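Local coordinates for protein Cg7008-pa (Drosophila melanogaster, PDB 2WAC) that cleaves RNA and DNA as an endonuclease, associates with the RNA-induced silencing complex, and binds symmetrically dimethylated arginine peptides through its Tudor domain, at residues 185-189 with 190-194; 174-178 with 179-183; 92-96 with 97-101. All blocks are in the same frame, centred on the assembly; numbering follows the deposited sequence.

Overall arrangement
All three contacts are local turns in a fragment of a longer protein. Contact 3 belongs to the Tudor domain. Contacts 1 and 2, probably in the staphylococcal nuclease-like part, lie on the opposite side of the chain's centre. Between centres, contact 3 is about 43 Å from contact 1 and about 39 Å from contact 2. Contacts 1 and 2 adjoin in sequence, their centres about 18 Å apart. Contact 2 ends helix 172-178, and contact 1 starts helix 193-208. Contact 1 is at the surface and carries a salt-bridge network within 185-189. Contact 2 is partly buried and joins backbone capping to valine and leucine packing. Contact 3, also partly buried, links two strands with backbone bonds, leucines and an arginine.

Contact 1 of 3, residues 185-189 with 190-194; sequences EQRGE and RKLKE
Glu-189 and Leu-192 meet across a 3-10 turn that leads from the loop after strand 183-184 into helix 193-208, probably in the staphylococcal nuclease-like part of this fragment. Leu-192 N donates to Glu-189 O at 2.9 Å, from above the carbonyl plane. Their side chains lie side by side and point the same way. Leu-192 CD1 lies 3.9 Å from Glu-189 CB. The leucine is buried and also touches Glu-151 of strand 145-152, while Glu-189 rests on Leu-152 of the same strand.

A bend at chi2 (89°) brings the carboxylate of Glu-189 to Arg-187, which grips it side-on with two nitrogens. Glu-185 adds a long salt bridge, through Arg-187 NH1 and Glu-185 OE2, so this one charge links two acids. The bidentate grip probably fixes the rotation of both groups. One face of the Arg-190 guanidinium is covered by Lys-193 CD, which sits 3.5 Å above the plane. Lys-193 NZ itself pairs with Asp-197 one turn further on. In the grip on Glu-189, Arg-187 NE reaches OE1 at 3.0 Å and Arg-187 NH2 reaches OE2 at 3.1 Å, both on the syn side but nearly 30° out of the carboxylate plane.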
ATOM      1  N   GLU A 185     -13.930   1.101  13.485  1.00 26.16           N
ATOM      2  CA  GLU A 185     -13.773   2.522  13.777  1.00 26.28           C
ATOM      3  C   GLU A 185     -15.112   3.250  13.720  1.00 26.05           C
ATOM      4  O   GLU A 185     -15.883   3.089  12.770  1.00 26.07           O
ATOM      5  CB  GLU A 185     -12.772   3.166  12.813  1.00 26.48           C
ATOM      6  CG  GLU A 185     -12.505   4.650  13.068  1.00 27.54           C
ATOM      7  CD  GLU A 185     -11.630   5.290  12.003  1.00 28.94           C
ATOM      8  OE1 GLU A 185     -11.547   4.752  10.880  1.00 30.05           O
ATOM      9  OE2 GLU A 185     -11.024   6.344  12.292  1.00 30.06           O
ATOM     10  N   GLN A 186     -15.375   4.041  14.755  1.00 25.71           N
ATOM     11  CA  GLN A 186     -16.543   4.903  14.804  1.00 25.35           C
ATOM     12  C   GLN A 186     -16.151   6.310  14.354  1.00 24.90           C
ATOM     13  O   GLN A 186     -15.245   6.919  14.928  1.00 25.00           O
ATOM     14  CB  GLN A 186     -17.115   4.928  16.227  1.00 25.46           C
ATOM     15  CG  GLN A 186     -18.315   5.851  16.427  1.00 25.81           C
ATOM     16  CD  GLN A 186     -19.535   5.415  15.640  1.00 26.36           C
ATOM     17  OE1 GLN A 186     -19.956   4.259  15.712  1.00 26.80           O
ATOM     18  NE2 GLN A 186     -20.110   6.342  14.884  1.00 26.72           N
ATOM     19  N   ARG A 187     -16.816   6.805  13.312  1.00 24.26           N
ATOM     20  CA  ARG A 187     -16.655   8.194  12.861  1.00 23.67           C
ATOM     21  C   ARG A 187     -17.956   8.772  12.290  1.00 23.35           C
ATOM     22  O   ARG A 187     -18.891   8.029  11.983  1.00 23.14           O
ATOM     23  CB  ARG A 187     -15.483   8.346  11.880  1.00 23.66           C
ATOM     24  CG  ARG A 187     -15.536   7.466  10.638  1.00 23.39           C
ATOM     25  CD  ARG A 187     -14.187   7.460   9.931  1.00 22.66           C
ATOM     26  NE  ARG A 187     -13.809   8.788   9.444  1.00 22.80           N
ATOM     27  CZ  ARG A 187     -12.576   9.147   9.097  1.00 22.72           C
ATOM     28  NH1 ARG A 187     -11.571   8.283   9.182  1.00 22.30           N
ATOM     29  NH2 ARG A 187     -12.342  10.380   8.666  1.00 22.86           N
ATOM     30  N   GLY A 188     -17.995  10.095  12.140  1.00 22.95           N
ATOM     31  CA  GLY A 188     -19.252  10.819  11.952  1.00 22.70           C
ATOM     32  C   GLY A 188     -19.744  11.188  10.561  1.00 22.56           C
ATOM     33  O   GLY A 188     -20.880  11.644  10.427  1.00 22.34           O
ATOM     34  N   GLU A 189     -18.919  11.016   9.528  1.00 22.48           N
ATOM     35  CA  GLU A 189     -19.366  11.314   8.161  1.00 22.58           C
ATOM     36  C   GLU A 189     -20.668  10.572   7.867  1.00 22.55           C
ATOM     37  O   GLU A 189     -20.712   9.341   7.922  1.00 22.48           O
ATOM     38  CB  GLU A 189     -18.304  10.948   7.117  1.00 22.50           C
ATOM     39  CG  GLU A 189     -17.087  11.870   7.085  1.00 22.87           C
ATOM     40  CD  GLU A 189     -15.981  11.433   8.031  1.00 23.20           C
ATOM     41  OE1 GLU A 189     -16.186  10.477   8.810  1.00 23.43           O
ATOM     42  OE2 GLU A 189     -14.895  12.047   7.995  1.00 23.69           O
ATOM     43  N   ARG A 190     -21.725  11.327   7.577  1.00 22.66           N
ATOM     44  CA  ARG A 190     -23.045  10.752   7.302  1.00 22.83           C
ATOM     45  C   ARG A 190     -23.013   9.756   6.136  1.00 22.92           C
ATOM     46  O   ARG A 190     -23.640   8.699   6.214  1.00 22.94           O
ATOM     47  CB  ARG A 190     -24.100  11.867   7.127  1.00 22.80           C
ATOM     48  CG  ARG A 190     -25.352  11.566   6.273  1.00 22.91           C
ATOM     49  CD  ARG A 190     -26.248  10.407   6.752  1.00 23.29           C
ATOM     50  NE  ARG A 190     -26.728  10.503   8.130  1.00 22.95           N
ATOM     51  CZ  ARG A 190     -27.867   9.967   8.572  1.00 22.90           C
ATOM     52  NH1 ARG A 190     -28.205  10.099   9.848  1.00 22.38           N
ATOM     53  NH2 ARG A 190     -28.678   9.310   7.747  1.00 23.27           N
ATOM     54  N   LYS A 191     -22.258  10.071   5.083  1.00 23.08           N
ATOM     55  CA  LYS A 191     -22.098   9.151   3.946  1.00 23.31           C
ATOM     56  C   LYS A 191     -21.444   7.812   4.334  1.00 23.31           C
ATOM     57  O   LYS A 191     -21.545   6.830   3.597  1.00 23.16           O
ATOM     58  CB  LYS A 191     -21.340   9.822   2.786  1.00 23.38           C
ATOM     59  CG  LYS A 191     -19.858  10.103   3.045  1.00 23.89           C
ATOM     60  CD  LYS A 191     -19.184  10.774   1.846  1.00 24.79           C
ATOM     61  CE  LYS A 191     -18.753   9.763   0.791  1.00 25.74           C
ATOM     62  NZ  LYS A 191     -18.071  10.417  -0.365  1.00 26.31           N
ATOM     63  N   LEU A 192     -20.790   7.781   5.494  1.00 23.45           N
ATOM     64  CA  LEU A 192     -20.166   6.559   6.004  1.00 23.63           C
ATOM     65  C   LEU A 192     -20.993   5.832   7.075  1.00 23.82           C
ATOM     66  O   LEU A 192     -20.562   4.802   7.597  1.00 23.81           O
ATOM     67  CB  LEU A 192     -18.760   6.861   6.539  1.00 23.65           C
ATOM     68  CG  LEU A 192     -17.693   7.322   5.538  1.00 23.72           C
ATOM     69  CD1 LEU A 192     -16.390   7.619   6.261  1.00 23.97           C
ATOM     70  CD2 LEU A 192     -17.469   6.288   4.436  1.00 23.87           C
ATOM     71  N   LYS A 193     -22.180   6.357   7.381  1.00 24.11           N
ATOM     72  CA  LYS A 193     -23.011   5.845   8.480  1.00 24.52           C
ATOM     73  C   LYS A 193     -23.386   4.366   8.339  1.00 24.75           C
ATOM     74  O   LYS A 193     -23.244   3.594   9.290  1.00 24.76           O
ATOM     75  CB  LYS A 193     -24.274   6.699   8.633  1.00 24.46           C
ATOM     76  CG  LYS A 193     -25.183   6.285   9.776  1.00 24.86           C
ATOM     77  CD  LYS A 193     -26.557   6.913   9.618  1.00 25.75           C
ATOM     78  CE  LYS A 193     -27.473   6.538  10.761  1.00 26.35           C
ATOM     79  NZ  LYS A 193     -27.795   5.084  10.764  1.00 27.39           N
ATOM     80  N   GLU A 194     -23.865   3.986   7.158  1.00 25.15           N
ATOM     81  CA  GLU A 194     -24.276   2.611   6.882  1.00 25.61           C
ATOM     82  C   GLU A 194     -23.115   1.643   7.092  1.00 25.42           C
ATOM     83  O   GLU A 194     -23.265   0.624   7.768  1.00 25.47           O
ATOM     84  CB  GLU A 194     -24.828   2.499   5.459  1.00 25.88           C
ATOM     85  CG  GLU A 194     -25.282   1.105   5.055  1.00 27.34           C
ATOM     86  CD  GLU A 194     -26.063   1.105   3.755  1.00 29.24           C
ATOM     87  OE1 GLU A 194     -27.033   1.887   3.638  1.00 30.13           O
ATOM     88  OE2 GLU A 194     -25.712   0.314   2.852  1.00 30.22           O
TER

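Contact 2 of 3, residues 174-178 with 179-183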
ATOM      1  N   LYS A 174     -13.991  -5.826   6.624  1.00 23.91           N
ATOM      2  CA  LYS A 174     -15.107  -6.209   7.488  1.00 24.13           C
ATOM      3  C   LYS A 174     -14.939  -7.635   8.011  1.00 24.17           C
ATOM      4  O   LYS A 174     -15.270  -7.922   9.164  1.00 24.22           O
ATOM      5  CB  LYS A 174     -16.439  -6.071   6.745  1.00 24.02           C
ATOM      6  CG  LYS A 174     -17.669  -6.257   7.623  1.00 24.70           C
ATOM      7  CD  LYS A 174     -18.951  -6.172   6.816  1.00 25.15           C
ATOM      8  CE  LYS A 174     -20.163  -6.405   7.700  1.00 26.22           C
ATOM      9  NZ  LYS A 174     -21.448  -6.247   6.954  1.00 26.60           N
ATOM     10  N   GLN A 175     -14.430  -8.523   7.159  1.00 24.33           N
ATOM     11  CA  GLN A 175     -14.161  -9.907   7.548  1.00 24.57           C
ATOM     12  C   GLN A 175     -13.141  -9.978   8.687  1.00 24.51           C
ATOM     13  O   GLN A 175     -13.274 -10.810   9.583  1.00 24.58           O
ATOM     14  CB  GLN A 175     -13.696 -10.739   6.348  1.00 24.70           C
ATOM     15  CG  GLN A 175     -13.741 -12.249   6.591  1.00 25.52           C
ATOM     16  CD  GLN A 175     -13.362 -13.059   5.367  1.00 26.28           C
ATOM     17  OE1 GLN A 175     -12.240 -12.973   4.869  1.00 26.98           O
ATOM     18  NE2 GLN A 175     -14.299 -13.863   4.882  1.00 26.86           N
ATOM     19  N   LEU A 176     -12.138  -9.099   8.649  1.00 24.38           N
ATOM     20  CA  LEU A 176     -11.162  -8.975   9.737  1.00 24.25           C
ATOM     21  C   LEU A 176     -11.847  -8.601  11.055  1.00 24.31           C
ATOM     22  O   LEU A 176     -11.487  -9.114  12.117  1.00 24.28           O
ATOM     23  CB  LEU A 176     -10.085  -7.935   9.396  1.00 24.20           C
ATOM     24  CG  LEU A 176      -9.119  -8.143   8.224  1.00 24.01           C
ATOM     25  CD1 LEU A 176      -8.180  -6.947   8.116  1.00 23.40           C
ATOM     26  CD2 LEU A 176      -8.322  -9.432   8.366  1.00 23.81           C
ATOM     27  N   VAL A 177     -12.830  -7.705  10.969  1.00 24.29           N
ATOM     28  CA  VAL A 177     -13.657  -7.317  12.113  1.00 24.31           C
ATOM     29  C   VAL A 177     -14.502  -8.499  12.616  1.00 24.37           C
ATOM     30  O   VAL A 177     -14.487  -8.808  13.811  1.00 24.35           O
ATOM     31  CB  VAL A 177     -14.558  -6.089  11.779  1.00 24.35           C
ATOM     32  CG1 VAL A 177     -15.393  -5.677  12.980  1.00 24.19           C
ATOM     33  CG2 VAL A 177     -13.713  -4.912  11.308  1.00 24.12           C
ATOM     34  N   ALA A 178     -15.216  -9.161  11.703  1.00 24.49           N
ATOM     35  CA  ALA A 178     -16.080 -10.299  12.047  1.00 24.68           C
ATOM     36  C   ALA A 178     -15.311 -11.481  12.646  1.00 24.87           C
ATOM     37  O   ALA A 178     -15.858 -12.241  13.447  1.00 24.86           O
ATOM     38  CB  ALA A 178     -16.885 -10.746  10.831  1.00 24.69           C
ATOM     39  N   GLU A 179     -14.046 -11.623  12.255  1.00 25.00           N
ATOM     40  CA  GLU A 179     -13.163 -12.661  12.797  1.00 25.30           C
ATOM     41  C   GLU A 179     -12.524 -12.268  14.132  1.00 25.16           C
ATOM     42  O   GLU A 179     -11.808 -13.068  14.743  1.00 25.10           O
ATOM     43  CB  GLU A 179     -12.075 -13.023  11.784  1.00 25.43           C
ATOM     44  CG  GLU A 179     -12.571 -13.864  10.613  1.00 26.56           C
ATOM     45  CD  GLU A 179     -11.582 -13.925   9.462  1.00 27.94           C
ATOM     46  OE1 GLU A 179     -10.626 -13.119   9.433  1.00 28.44           O
ATOM     47  OE2 GLU A 179     -11.769 -14.782   8.574  1.00 29.16           O
ATOM     48  N   GLY A 180     -12.783 -11.039  14.575  1.00 25.04           N
ATOM     49  CA  GLY A 180     -12.282 -10.546  15.859  1.00 24.92           C
ATOM     50  C   GLY A 180     -10.790 -10.272  15.882  1.00 24.81           C
ATOM     51  O   GLY A 180     -10.146 -10.411  16.920  1.00 24.81           O
ATOM     52  N   LEU A 181     -10.246  -9.869  14.737  1.00 24.78           N
ATOM     53  CA  LEU A 181      -8.810  -9.616  14.603  1.00 24.74           C
ATOM     54  C   LEU A 181      -8.468  -8.132  14.700  1.00 24.72           C
ATOM     55  O   LEU A 181      -7.352  -7.767  15.079  1.00 24.64           O
ATOM     56  CB  LEU A 181      -8.279 -10.200  13.289  1.00 24.74           C
ATOM     57  CG  LEU A 181      -8.457 -11.708  13.074  1.00 24.93           C
ATOM     58  CD1 LEU A 181      -8.160 -12.076  11.628  1.00 25.00           C
ATOM     59  CD2 LEU A 181      -7.585 -12.527  14.034  1.00 25.06           C
ATOM     60  N   VAL A 182      -9.433  -7.286  14.347  1.00 24.71           N
ATOM     61  CA  VAL A 182      -9.279  -5.832  14.426  1.00 24.63           C
ATOM     62  C   VAL A 182     -10.511  -5.178  15.049  1.00 24.86           C
ATOM     63  O   VAL A 182     -11.546  -5.825  15.240  1.00 24.86           O
ATOM     64  CB  VAL A 182      -9.012  -5.186  13.032  1.00 24.65           C
ATOM     65  CG1 VAL A 182      -7.641  -5.583  12.486  1.00 24.27           C
ATOM     66  CG2 VAL A 182     -10.123  -5.526  12.043  1.00 24.06           C
ATOM     67  N   LEU A 183     -10.389  -3.891  15.358  1.00 25.05           N
ATOM     68  CA  LEU A 183     -11.501  -3.104  15.875  1.00 25.31           C
ATOM     69  C   LEU A 183     -12.186  -2.327  14.755  1.00 25.42           C
ATOM     70  O   LEU A 183     -11.556  -1.969  13.755  1.00 25.42           O
ATOM     71  CB  LEU A 183     -11.024  -2.149  16.977  1.00 25.40           C
ATOM     72  CG  LEU A 183     -10.352  -2.757  18.217  1.00 25.62           C
ATOM     73  CD1 LEU A 183      -9.683  -1.675  19.056  1.00 25.85           C
ATOM     74  CD2 LEU A 183     -11.345  -3.551  19.063  1.00 25.91           C
TER
HETATM   75  O   HOH W   1     -13.755  -7.472  16.053  1.00 21.66           O
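Glu-179, Gly-180 and Leu-181 fold back on the last turn of helix 172-178 through three backbone hydrogen bonds. Glu-179 N keeps the helical pattern and donates to Gln-175 O at 2.9 Å. Leu-181 N reaches further back, to Leu-176 O at 3.0 Å, and meets it nearly head-on, with a C=O...N angle of 168°. Gly-180 N binds Val-177 O from above the carbonyl plane. Separately, a water donates to Val-177 O and to Val-182 O, and so ties the helix end to the chain leaving it.

The bonds from Leu-181 N and Gly-180 N, with the positive phi of 72° at Gly-180, make a Schellman motif, which ends the helix. Glycine adopts such a phi readily. The Gly-180 backbone is also hydrogen-bonded to Ile-213, near the end of the chain. This helix probably belongs to the staphylococcal nuclease-like part of the fragment.

The apolar contacts join the last helical turn to the residues after Gly-180. The chi1 of Val-182 (-68°) places CG2 against Leu-176 CB at 3.6 Å and Val-177 CG2 at 3.7 Å. The two valine side chains cross at about a right angle. Leu-181 CD1 approaches Leu-176 CD2 at 4.2 Å. Leu-176, Leu-181 and Val-182 all touch helix 127-141, through Phe-137, Ala-136 and Ala-133 among others. Val-177 instead packs on helix 193-208, at Ala-202 and Gln-203.

Among the polar side chains, Glu-179 crosses Gln-175 at a slant, with the carboxylate and amide planes only 15° apart. Glu-179 CB and CG lie against Gln-175 O, each at 3.3 Å. Glu-179 OE2 comes to 3.8 Å from Gln-175 CG, a contact with the aliphatic part of the glutamine.

Contact 3 of 3, residues 92-96 with 97-101; sequences ETLPT and NRLAA
Pro-95 and Thr-96 make a local turn contact with Arg-98 and Leu-99, between strands 91-95 and 99-101 of the Tudor domain. These are the two outermost strands of its five-stranded antiparallel sheet. Two backbone bonds hold the turn. Arg-98 N donates to Pro-95 O at 3.1 Å, and Leu-99 N donates to Thr-96 O at 3.0 Å. Each donor stands above the plane of its own acceptor carbonyl.

Leu-94 and Arg-98 carry much of the side-chain packing and cross at about a right angle. Leu-94 CD1 touches the aliphatic part of the arginine, 3.7 Å from Arg-98 CD. A bend at chi3 (74°) turns the chain of Arg-98 beyond that point. Its guanidinium then bonds to Gln-61 O through NE and to Asn-66 OD1 through NH2. Leu-94 CD2 also meets Leu-99 CD2 at 4.3 Å, joining two buried leucines from either side of the turn. Leu-99 lies against Thr-96 too, its CB 3.4 Å from Thr-96 O.

Asn-97 OD1 comes to 3.6 Å from Pro-95 CB. The Thr-96 hydroxyl is paired outside the turn, with Ser-79 O. Thr-96 and Leu-99 both rest on Pro-52 and on Ala-81 of strand 80-85.

The turn abuts residues 62-90, the region involved in dimethylarginine binding: Asn-66 lies in it, as do Thr-63 and Tyr-85, which Leu-94 touches. Backbone bonds continue on both flanks. Leu-94 pairs with Ala-81, and Ala-100 with Ala-59. The short link thus joins edge strand 91-95, paired with 80-85, to edge strand 99-101, paired with 57-61, as in the SH3-like barrel of Tudor domains.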
ATOM      1  N   GLU A  92      12.815   1.781   1.491  1.00 23.26           N
ATOM      2  CA  GLU A  92      14.047   1.362   2.165  1.00 23.18           C
ATOM      3  C   GLU A  92      15.035   2.514   2.358  1.00 23.30           C
ATOM      4  O   GLU A  92      14.986   3.524   1.647  1.00 23.33           O
ATOM      5  CB  GLU A  92      14.723   0.185   1.438  1.00 23.18           C
ATOM      6  CG  GLU A  92      15.580   0.567   0.231  1.00 22.72           C
ATOM      7  CD  GLU A  92      16.311  -0.620  -0.381  1.00 22.28           C
ATOM      8  OE1 GLU A  92      16.651  -1.570   0.355  1.00 22.34           O
ATOM      9  OE2 GLU A  92      16.556  -0.598  -1.604  1.00 22.20           O
ATOM     10  N   THR A  93      15.927   2.343   3.331  1.00 23.26           N
ATOM     11  CA  THR A  93      17.051   3.249   3.533  1.00 23.38           C
ATOM     12  C   THR A  93      18.300   2.661   2.870  1.00 23.37           C
ATOM     13  O   THR A  93      18.633   1.487   3.060  1.00 23.51           O
ATOM     14  CB  THR A  93      17.275   3.572   5.027  1.00 23.26           C
ATOM     15  OG1 THR A  93      16.084   4.164   5.561  1.00 23.19           O
ATOM     16  CG2 THR A  93      18.436   4.546   5.213  1.00 23.54           C
ATOM     17  N   LEU A  94      18.985   3.517   2.116  1.00 23.33           N
ATOM     18  CA  LEU A  94      19.901   3.111   1.054  1.00 23.34           C
ATOM     19  C   LEU A  94      21.071   4.091   0.920  1.00 23.07           C
ATOM     20  O   LEU A  94      20.853   5.295   1.025  1.00 22.93           O
ATOM     21  CB  LEU A  94      19.104   3.117  -0.263  1.00 23.60           C
ATOM     22  CG  LEU A  94      19.708   2.379  -1.446  1.00 23.61           C
ATOM     23  CD1 LEU A  94      20.089   0.998  -0.986  1.00 24.87           C
ATOM     24  CD2 LEU A  94      18.749   2.307  -2.622  1.00 23.50           C
ATOM     25  N   PRO A  95      22.315   3.597   0.688  1.00 22.96           N
ATOM     26  CA  PRO A  95      23.361   4.572   0.333  1.00 22.85           C
ATOM     27  C   PRO A  95      23.016   5.379  -0.923  1.00 22.89           C
ATOM     28  O   PRO A  95      22.429   4.840  -1.869  1.00 22.81           O
ATOM     29  CB  PRO A  95      24.596   3.698   0.083  1.00 23.03           C
ATOM     30  CG  PRO A  95      24.346   2.454   0.856  1.00 23.06           C
ATOM     31  CD  PRO A  95      22.859   2.227   0.774  1.00 22.88           C
ATOM     32  N   THR A  96      23.377   6.662  -0.915  1.00 22.71           N
ATOM     33  CA  THR A  96      23.094   7.567  -2.033  1.00 22.67           C
ATOM     34  C   THR A  96      23.891   7.231  -3.298  1.00 22.79           C
ATOM     35  O   THR A  96      23.529   7.672  -4.392  1.00 22.66           O
ATOM     36  CB  THR A  96      23.336   9.047  -1.654  1.00 22.58           C
ATOM     37  OG1 THR A  96      24.683   9.208  -1.196  1.00 22.54           O
ATOM     38  CG2 THR A  96      22.380   9.490  -0.557  1.00 22.55           C
ATOM     39  N   ASN A  97      24.967   6.456  -3.154  1.00 23.06           N
ATOM     40  CA  ASN A  97      25.709   5.974  -4.324  1.00 23.56           C
ATOM     41  C   ASN A  97      24.952   4.924  -5.154  1.00 23.72           C
ATOM     42  O   ASN A  97      25.412   4.522  -6.223  1.00 23.92           O
ATOM     43  CB  ASN A  97      27.147   5.527  -3.970  1.00 23.65           C
ATOM     44  CG  ASN A  97      27.198   4.352  -3.001  1.00 23.84           C
ATOM     45  OD1 ASN A  97      26.354   3.458  -3.028  1.00 24.70           O
ATOM     46  ND2 ASN A  97      28.217   4.343  -2.150  1.00 24.36           N
ATOM     47  N   ARG A  98      23.789   4.501  -4.658  1.00 24.00           N
ATOM     48  CA  ARG A  98      22.886   3.618  -5.403  1.00 24.20           C
ATOM     49  C   ARG A  98      21.705   4.396  -5.992  1.00 24.55           C
ATOM     50  O   ARG A  98      20.704   3.812  -6.423  1.00 24.52           O
ATOM     51  CB  ARG A  98      22.397   2.471  -4.516  1.00 24.10           C
ATOM     52  CG  ARG A  98      23.468   1.439  -4.205  1.00 23.58           C
ATOM     53  CD  ARG A  98      22.952   0.353  -3.281  1.00 22.63           C
ATOM     54  NE  ARG A  98      22.059  -0.586  -3.961  1.00 21.37           N
ATOM     55  CZ  ARG A  98      22.443  -1.738  -4.508  1.00 20.73           C
ATOM     56  NH1 ARG A  98      23.715  -2.119  -4.474  1.00 19.86           N
ATOM     57  NH2 ARG A  98      21.544  -2.513  -5.095  1.00 19.65           N
ATOM     58  N   LEU A  99      21.838   5.720  -6.003  1.00 24.94           N
ATOM     59  CA  LEU A  99      20.851   6.601  -6.612  1.00 25.52           C
ATOM     60  C   LEU A  99      21.447   7.297  -7.824  1.00 26.00           C
ATOM     61  O   LEU A  99      22.629   7.647  -7.832  1.00 26.08           O
ATOM     62  CB  LEU A  99      20.349   7.644  -5.606  1.00 25.39           C
ATOM     63  CG  LEU A  99      19.818   7.159  -4.251  1.00 25.43           C
ATOM     64  CD1 LEU A  99      19.443   8.334  -3.366  1.00 24.97           C
ATOM     65  CD2 LEU A  99      18.636   6.217  -4.408  1.00 24.66           C
ATOM     66  N   ALA A 100      20.622   7.490  -8.847  1.00 26.73           N
ATOM     67  CA  ALA A 100      21.022   8.224 -10.040  1.00 27.38           C
ATOM     68  C   ALA A 100      19.888   9.136 -10.484  1.00 27.93           C
ATOM     69  O   ALA A 100      18.735   8.950 -10.079  1.00 27.88           O
ATOM     70  CB  ALA A 100      21.402   7.259 -11.152  1.00 27.39           C
ATOM     71  N   ALA A 101      20.219  10.129 -11.307  1.00 28.61           N
ATOM     72  CA  ALA A 101      19.206  10.981 -11.914  1.00 29.26           C
ATOM     73  C   ALA A 101      18.332  10.129 -12.827  1.00 29.70           C
ATOM     74  O   ALA A 101      18.840   9.360 -13.650  1.00 29.89           O
ATOM     75  CB  ALA A 101      19.854  12.118 -12.693  1.00 29.20           C
TER